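Enoyl-CoA hydratase (Thermus thermophilus, PDB 1WZ8) probably catalyses the hydration of 2-enoyl-CoA thioesters to 3-hydroxyacyl-CoA, or the reverse dehydration, as a hexameric member of the crotonase family. Local coordinates at residues 126-131 / 185-190; 152-157 / 230-235. One frame throughout, in Å; residues are numbered along the deposited sequence.

Contact 1. Residues 126-131 / 185-190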
ATOM      1  N   ALA A 126     -18.409  10.393   9.714  1.00 10.23           N
ATOM      2  CA  ALA A 126     -18.157  11.443  10.690  1.00  9.69           C
ATOM      3  C   ALA A 126     -16.996  10.978  11.556  1.00  9.26           C
ATOM      4  O   ALA A 126     -16.734   9.781  11.664  1.00  9.82           O
ATOM      5  CB  ALA A 126     -19.394  11.681  11.548  1.00  8.04           C
ATOM      6  N   ASP A 127     -16.303  11.923  12.173  1.00  9.19           N
ATOM      7  CA  ASP A 127     -15.165  11.585  13.015  1.00 10.52           C
ATOM      8  C   ASP A 127     -15.612  10.938  14.312  1.00  9.86           C
ATOM      9  O   ASP A 127     -14.983  10.006  14.804  1.00  9.63           O
ATOM     10  CB  ASP A 127     -14.359  12.845  13.294  1.00 10.54           C
ATOM     11  CG  ASP A 127     -13.830  13.466  12.022  1.00 11.78           C
ATOM     12  OD1 ASP A 127     -12.891  12.890  11.435  1.00 11.64           O
ATOM     13  OD2 ASP A 127     -14.364  14.512  11.603  1.00 11.63           O
ATOM     14  N   ILE A 128     -16.713  11.434  14.863  1.00  9.43           N
ATOM     15  CA  ILE A 128     -17.235  10.884  16.101  1.00  9.15           C
ATOM     16  C   ILE A 128     -18.741  10.726  15.967  1.00  9.83           C
ATOM     17  O   ILE A 128     -19.439  11.664  15.589  1.00 11.33           O
ATOM     18  CB  ILE A 128     -16.930  11.810  17.299  1.00 10.51           C
ATOM     19  CG1 ILE A 128     -15.415  11.912  17.503  1.00  9.62           C
ATOM     20  CG2 ILE A 128     -17.601  11.267  18.559  1.00 10.95           C
ATOM     21  CD1 ILE A 128     -14.998  12.821  18.639  1.00 13.57           C
ATOM     22  N   ALA A 129     -19.232   9.526  16.249  1.00  9.74           N
ATOM     23  CA  ALA A 129     -20.659   9.274  16.182  1.00 10.05           C
ATOM     24  C   ALA A 129     -21.132   8.924  17.574  1.00 11.19           C
ATOM     25  O   ALA A 129     -20.500   8.133  18.272  1.00 10.61           O
ATOM     26  CB  ALA A 129     -20.958   8.120  15.225  1.00  8.76           C
ATOM     27  N   VAL A 130     -22.231   9.543  17.985  1.00 12.43           N
ATOM     28  CA  VAL A 130     -22.818   9.264  19.281  1.00 10.28           C
ATOM     29  C   VAL A 130     -24.134   8.582  18.955  1.00 10.84           C
ATOM     30  O   VAL A 130     -24.967   9.150  18.245  1.00 13.24           O
ATOM     31  CB  VAL A 130     -23.108  10.559  20.074  1.00 11.89           C
ATOM     32  CG1 VAL A 130     -23.740  10.215  21.419  1.00 12.98           C
ATOM     33  CG2 VAL A 130     -21.820  11.343  20.281  1.00 11.67           C
ATOM     34  N   VAL A 131     -24.316   7.361  19.445  1.00 10.81           N
ATOM     35  CA  VAL A 131     -25.552   6.639  19.182  1.00  9.80           C
ATOM     36  C   VAL A 131     -26.298   6.360  20.471  1.00 10.29           C
ATOM     37  O   VAL A 131     -25.759   6.533  21.570  1.00  9.64           O
ATOM     38  CB  VAL A 131     -25.292   5.278  18.482  1.00 10.68           C
ATOM     39  CG1 VAL A 131     -24.484   5.488  17.218  1.00  9.83           C
ATOM     40  CG2 VAL A 131     -24.570   4.318  19.431  1.00  8.64           C
ATOM     41  N   LEU A 185     -17.415   0.187  16.525  1.00 10.01           N
ATOM     42  CA  LEU A 185     -17.935   0.814  15.310  1.00  9.85           C
ATOM     43  C   LEU A 185     -18.167   2.306  15.536  1.00 10.11           C
ATOM     44  O   LEU A 185     -17.971   3.118  14.631  1.00  8.59           O
ATOM     45  CB  LEU A 185     -19.253   0.165  14.890  1.00 10.71           C
ATOM     46  CG  LEU A 185     -19.797   0.623  13.531  1.00  9.70           C
ATOM     47  CD1 LEU A 185     -18.974  -0.012  12.417  1.00 13.05           C
ATOM     48  CD2 LEU A 185     -21.261   0.219  13.395  1.00 11.52           C
ATOM     49  N   VAL A 186     -18.600   2.657  16.747  1.00  9.88           N
ATOM     50  CA  VAL A 186     -18.853   4.046  17.109  1.00 10.05           C
ATOM     51  C   VAL A 186     -18.205   4.346  18.455  1.00 11.07           C
ATOM     52  O   VAL A 186     -17.924   3.429  19.230  1.00 12.37           O
ATOM     53  CB  VAL A 186     -20.363   4.343  17.202  1.00 10.06           C
ATOM     54  CG1 VAL A 186     -21.014   4.115  15.844  1.00  8.13           C
ATOM     55  CG2 VAL A 186     -21.011   3.459  18.266  1.00 10.71           C
ATOM     56  N   ALA A 187     -17.996   5.628  18.740  1.00 11.04           N
ATOM     57  CA  ALA A 187     -17.334   6.041  19.977  1.00 11.21           C
ATOM     58  C   ALA A 187     -18.146   5.941  21.260  1.00 12.93           C
ATOM     59  O   ALA A 187     -17.642   5.467  22.286  1.00 13.17           O
ATOM     60  CB  ALA A 187     -16.810   7.471  19.826  1.00 12.26           C
ATOM     61  N   LEU A 188     -19.389   6.400  21.214  1.00 12.11           N
ATOM     62  CA  LEU A 188     -20.224   6.391  22.404  1.00 12.56           C
ATOM     63  C   LEU A 188     -21.639   5.928  22.155  1.00 13.31           C
ATOM     64  O   LEU A 188     -22.199   6.153  21.085  1.00 13.36           O
ATOM     65  CB  LEU A 188     -20.293   7.793  23.005  1.00 14.88           C
ATOM     66  CG  LEU A 188     -19.014   8.494  23.463  1.00 17.24           C
ATOM     67  CD1 LEU A 188     -19.319   9.972  23.653  1.00 19.06           C
ATOM     68  CD2 LEU A 188     -18.490   7.865  24.757  1.00 17.44           C
ATOM     69  N   ALA A 189     -22.210   5.279  23.166  1.00 12.78           N
ATOM     70  CA  ALA A 189     -23.590   4.812  23.117  1.00 12.98           C
ATOM     71  C   ALA A 189     -24.184   5.290  24.431  1.00 12.14           C
ATOM     72  O   ALA A 189     -23.753   4.849  25.494  1.00 13.79           O
ATOM     73  CB  ALA A 189     -23.649   3.293  23.035  1.00 13.25           C
ATOM     74  N   VAL A 190     -25.150   6.203  24.358  1.00 11.87           N
ATOM     75  CA  VAL A 190     -25.791   6.753  25.554  1.00 11.78           C
ATOM     76  C   VAL A 190     -27.288   6.454  25.559  1.00 13.54           C
ATOM     77  O   VAL A 190     -27.808   5.854  24.621  1.00 13.35           O
ATOM     78  CB  VAL A 190     -25.608   8.282  25.619  1.00 11.84           C
ATOM     79  CG1 VAL A 190     -24.122   8.631  25.664  1.00 13.33           C
ATOM     80  CG2 VAL A 190     -26.268   8.931  24.403  1.00 11.06           C
TER
HETATM   81  O   HOH W   1     -17.428   7.294  16.617  1.00  9.20           O
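Val131 and Val186 reach toward each other tip to tip in the tightly packed part of this contact. CG2 of Val131 comes within 3.8 Å of CG2 of Val186, and CG1 of Val131 lies 4.0 Å from CG1 of Val186. The first torsion of Val131 (chi1 -55°) leaves CG2 between the backbone N and the carbonyl carbon, and this is the methyl that meets both Val186 and the methyl of Ala189. The backbones join at the same end. Val131 N donates to Leu188 O at 2.9 Å, with the N-H pointing almost straight at the oxygen (179°). Val190 N donates to Val131 O at 2.9 Å. This is parallel pairing, and it adds 188-190 as the last strand in this chain's six-stranded sheet of the crotonase fold. On this side Val186 and Ala189 also touch helix 177-183, and Val131 packs on Val111 of the neighbouring strand. On the other face packing across the strands is lighter. There CG1 of Val130 meets CG2 of Val190 at 4.1 Å, and helix 195-207 covers Val130 and Leu188. Toward Ile128 the two segments part. Ala129 O is 3.6 Å from Leu188 N, and water takes over the bridging. One water accepts from Ala129 N at 2.9 Å and from Ala187 N at 2.8 Å. Here the methyl of Ala187 only grazes CG2 of Ile128. A second subunit adjoins this looser part, where its Tyr167 packs on Ala187 and its Lys164 bonds to Ala187 O.

Contact 2. Residues 152-157 / 230-235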
ATOM      1  N   ALA A 152     -19.165   0.631   3.650  1.00 11.76           N
ATOM      2  CA  ALA A 152     -18.681  -0.514   4.407  1.00 11.55           C
ATOM      3  C   ALA A 152     -17.271  -0.991   4.118  1.00 10.89           C
ATOM      4  O   ALA A 152     -16.498  -1.234   5.039  1.00 10.34           O
ATOM      5  CB  ALA A 152     -19.652  -1.676   4.262  1.00 12.85           C
ATOM      6  N   VAL A 153     -16.925  -1.136   2.848  1.00  9.29           N
ATOM      7  CA  VAL A 153     -15.598  -1.622   2.534  1.00 10.41           C
ATOM      8  C   VAL A 153     -14.505  -0.610   2.863  1.00 10.81           C
ATOM      9  O   VAL A 153     -13.356  -0.989   3.059  1.00 13.03           O
ATOM     10  CB  VAL A 153     -15.525  -2.084   1.068  1.00  8.05           C
ATOM     11  CG1 VAL A 153     -14.116  -2.546   0.718  1.00  7.01           C
ATOM     12  CG2 VAL A 153     -16.506  -3.238   0.869  1.00  9.18           C
ATOM     13  N   LEU A 154     -14.857   0.671   2.951  1.00 11.37           N
ATOM     14  CA  LEU A 154     -13.852   1.677   3.301  1.00 12.62           C
ATOM     15  C   LEU A 154     -13.685   1.797   4.816  1.00 13.01           C
ATOM     16  O   LEU A 154     -12.563   1.855   5.339  1.00 10.46           O
ATOM     17  CB  LEU A 154     -14.243   3.060   2.762  1.00 13.76           C
ATOM     18  CG  LEU A 154     -13.240   4.174   3.102  1.00 14.17           C
ATOM     19  CD1 LEU A 154     -11.983   3.971   2.272  1.00 13.70           C
ATOM     20  CD2 LEU A 154     -13.836   5.547   2.825  1.00 16.13           C
ATOM     21  N   LEU A 155     -14.813   1.816   5.516  1.00 11.77           N
ATOM     22  CA  LEU A 155     -14.820   2.026   6.954  1.00  8.44           C
ATOM     23  C   LEU A 155     -14.823   0.855   7.937  1.00  9.49           C
ATOM     24  O   LEU A 155     -14.049   0.865   8.895  1.00 10.65           O
ATOM     25  CB  LEU A 155     -15.993   2.958   7.299  1.00  8.76           C
ATOM     26  CG  LEU A 155     -16.157   4.219   6.431  1.00  9.30           C
ATOM     27  CD1 LEU A 155     -17.401   4.993   6.858  1.00  7.28           C
ATOM     28  CD2 LEU A 155     -14.918   5.095   6.547  1.00  9.95           C
ATOM     29  N   TRP A 156     -15.669  -0.151   7.721  1.00 10.57           N
ATOM     30  CA  TRP A 156     -15.770  -1.256   8.682  1.00  9.29           C
ATOM     31  C   TRP A 156     -14.529  -2.040   9.120  1.00  9.44           C
ATOM     32  O   TRP A 156     -14.342  -2.274  10.315  1.00  8.54           O
ATOM     33  CB  TRP A 156     -16.847  -2.254   8.235  1.00 11.47           C
ATOM     34  CG  TRP A 156     -18.248  -1.750   8.438  1.00 10.16           C
ATOM     35  CD1 TRP A 156     -18.800  -0.618   7.905  1.00 12.32           C
ATOM     36  CD2 TRP A 156     -19.281  -2.374   9.213  1.00 10.38           C
ATOM     37  NE1 TRP A 156     -20.113  -0.502   8.300  1.00 11.26           N
ATOM     38  CE2 TRP A 156     -20.434  -1.565   9.101  1.00 10.72           C
ATOM     39  CE3 TRP A 156     -19.345  -3.537   9.989  1.00 10.97           C
ATOM     40  CZ2 TRP A 156     -21.639  -1.884   9.739  1.00 11.08           C
ATOM     41  CZ3 TRP A 156     -20.545  -3.853  10.625  1.00 12.71           C
ATOM     42  CH2 TRP A 156     -21.674  -3.026  10.493  1.00 10.58           C
ATOM     43  N   PRO A 157     -13.667  -2.459   8.182  1.00  9.13           N
ATOM     44  CA  PRO A 157     -12.494  -3.213   8.638  1.00  8.92           C
ATOM     45  C   PRO A 157     -11.659  -2.515   9.707  1.00 10.67           C
ATOM     46  O   PRO A 157     -11.208  -3.156  10.663  1.00  9.90           O
ATOM     47  CB  PRO A 157     -11.710  -3.445   7.348  1.00  9.22           C
ATOM     48  CG  PRO A 157     -12.805  -3.552   6.319  1.00  7.75           C
ATOM     49  CD  PRO A 157     -13.710  -2.397   6.710  1.00  8.64           C
ATOM     50  N   PRO A 230      -9.178   2.779  -3.301  1.00 10.61           N
ATOM     51  CA  PRO A 230      -9.489   1.906  -4.435  1.00 10.53           C
ATOM     52  C   PRO A 230     -10.398   0.758  -3.986  1.00 10.90           C
ATOM     53  O   PRO A 230     -11.335   0.377  -4.691  1.00 10.51           O
ATOM     54  CB  PRO A 230      -8.110   1.429  -4.883  1.00 13.38           C
ATOM     55  CG  PRO A 230      -7.243   2.618  -4.577  1.00 12.08           C
ATOM     56  CD  PRO A 230      -7.724   3.010  -3.202  1.00 11.84           C
ATOM     57  N   HIS A 231     -10.113   0.212  -2.805  1.00  9.03           N
ATOM     58  CA  HIS A 231     -10.910  -0.880  -2.254  1.00  8.77           C
ATOM     59  C   HIS A 231     -12.365  -0.433  -2.133  1.00  8.90           C
ATOM     60  O   HIS A 231     -13.290  -1.170  -2.475  1.00  8.91           O
ATOM     61  CB  HIS A 231     -10.404  -1.263  -0.860  1.00  9.96           C
ATOM     62  CG  HIS A 231      -8.988  -1.753  -0.836  1.00  9.88           C
ATOM     63  ND1 HIS A 231      -7.930  -0.998  -1.293  1.00  9.97           N
ATOM     64  CD2 HIS A 231      -8.454  -2.910  -0.378  1.00  9.67           C
ATOM     65  CE1 HIS A 231      -6.804  -1.668  -1.118  1.00  9.01           C
ATOM     66  NE2 HIS A 231      -7.095  -2.832  -0.564  1.00  9.69           N
ATOM     67  N   PHE A 232     -12.554   0.781  -1.633  1.00  9.41           N
ATOM     68  CA  PHE A 232     -13.889   1.340  -1.450  1.00  9.58           C
ATOM     69  C   PHE A 232     -14.592   1.574  -2.784  1.00  8.38           C
ATOM     70  O   PHE A 232     -15.705   1.102  -3.000  1.00 10.46           O
ATOM     71  CB  PHE A 232     -13.798   2.654  -0.665  1.00 10.66           C
ATOM     72  CG  PHE A 232     -15.066   3.462  -0.674  1.00 11.05           C
ATOM     73  CD1 PHE A 232     -16.292   2.870  -0.390  1.00 11.96           C
ATOM     74  CD2 PHE A 232     -15.030   4.824  -0.957  1.00 11.81           C
ATOM     75  CE1 PHE A 232     -17.467   3.624  -0.385  1.00 12.78           C
ATOM     76  CE2 PHE A 232     -16.201   5.588  -0.954  1.00 15.66           C
ATOM     77  CZ  PHE A 232     -17.422   4.981  -0.667  1.00 15.13           C
ATOM     78  N   GLU A 233     -13.935   2.294  -3.681  1.00  8.64           N
ATOM     79  CA  GLU A 233     -14.539   2.583  -4.975  1.00  8.37           C
ATOM     80  C   GLU A 233     -14.856   1.335  -5.784  1.00  8.56           C
ATOM     81  O   GLU A 233     -15.836   1.309  -6.534  1.00 10.55           O
ATOM     82  CB  GLU A 233     -13.645   3.547  -5.750  1.00 10.17           C
ATOM     83  CG  GLU A 233     -13.702   4.951  -5.160  1.00 13.27           C
ATOM     84  CD  GLU A 233     -12.703   5.895  -5.779  1.00 14.83           C
ATOM     85  OE1 GLU A 233     -12.279   5.641  -6.923  1.00 15.66           O
ATOM     86  OE2 GLU A 233     -12.357   6.900  -5.121  1.00 18.20           O
ATOM     87  N   LEU A 234     -14.037   0.298  -5.644  1.00  8.79           N
ATOM     88  CA  LEU A 234     -14.300  -0.946  -6.351  1.00  9.49           C
ATOM     89  C   LEU A 234     -15.595  -1.542  -5.791  1.00  9.94           C
ATOM     90  O   LEU A 234     -16.441  -2.027  -6.542  1.00  9.50           O
ATOM     91  CB  LEU A 234     -13.152  -1.943  -6.157  1.00 10.61           C
ATOM     92  CG  LEU A 234     -13.482  -3.389  -6.554  1.00  9.72           C
ATOM     93  CD1 LEU A 234     -13.794  -3.474  -8.053  1.00  9.97           C
ATOM     94  CD2 LEU A 234     -12.319  -4.291  -6.199  1.00 12.35           C
ATOM     95  N   SER A 235     -15.765  -1.500  -4.474  1.00  9.04           N
ATOM     96  CA  SER A 235     -16.987  -2.065  -3.893  1.00  9.56           C
ATOM     97  C   SER A 235     -18.203  -1.265  -4.343  1.00  8.13           C
ATOM     98  O   SER A 235     -19.279  -1.828  -4.566  1.00 10.84           O
ATOM     99  CB  SER A 235     -16.917  -2.091  -2.357  1.00  5.69           C
ATOM    100  OG  SER A 235     -17.053  -0.794  -1.810  1.00  6.28           O
TER
HETATM  101  O   HOH W   2     -18.456  -0.174   0.607  1.00 11.84           O
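Leu154 lays its CB and CD1 against the base of the Phe232 side chain, while its CD2 reaches the CD2 rim atom of the ring. CB of Leu154 is 3.5 Å from CB of Phe232 and 3.6 Å from CG of Phe232. CD1 of Leu154 adds a contact at 3.7 Å to CB of Phe232. The two side chains cross obliquely, and Val97 of helix 83-102 touches both. Val153 points at helix 229-241 and spreads its two methyls. Val153 CG1, anti to the backbone N (chi1 178°), sits 3.6 Å from His231 O. Val153 CG2 presses on CB of Ser235 at 3.4 Å, tighter than usual for two carbons. Ser235 holds OG between its own N and carbonyl carbon (chi1 73°). From there Ser235 OG donates to Phe232 O at 2.6 Å, on a lone pair. Ser235 OG also accepts from a water at 2.9 Å, and that water accepts from Val153 N at 2.9 Å. The water lies in plane at the edge of the Phe232 ring. An alanine at Ser235 would probably cost the water this acceptor, leave Phe232 O without its hydroxyl donor and break the water link between the helices. This packing of a short helix on a C-terminal helix lies at a subunit interface of the hexamer, where Trp224 of a third subunit bonds to Val153 O. With no direct hydrogen bond between the segments, the contact rests on apolar packing and one water, which ties the NH of an early helical residue to a serine hydroxyl.

After the first strands of the sheet and helix 118-125, the chain forms 126-131. It then runs through 152-157, the start of contact 2. Contact 1 closes when 185-190 returns beside 126-131, a loop of 53 intervening residues that contains 152-157. Contact 2 closes later, when 230-235 in helix 229-241 comes back to 152-157 after 72 intervening residues. The two loops therefore cross and do not nest. Contact 1 joins edge strand 188-190 to strand 128-132 in the main sheet. Contact 2 joins the short helix 152-155 to the C-terminal helices. Their centres lie about 20 Å apart, yet they touch where CD1 of Leu185 packs at 3.9 Å on CE2 of Trp156.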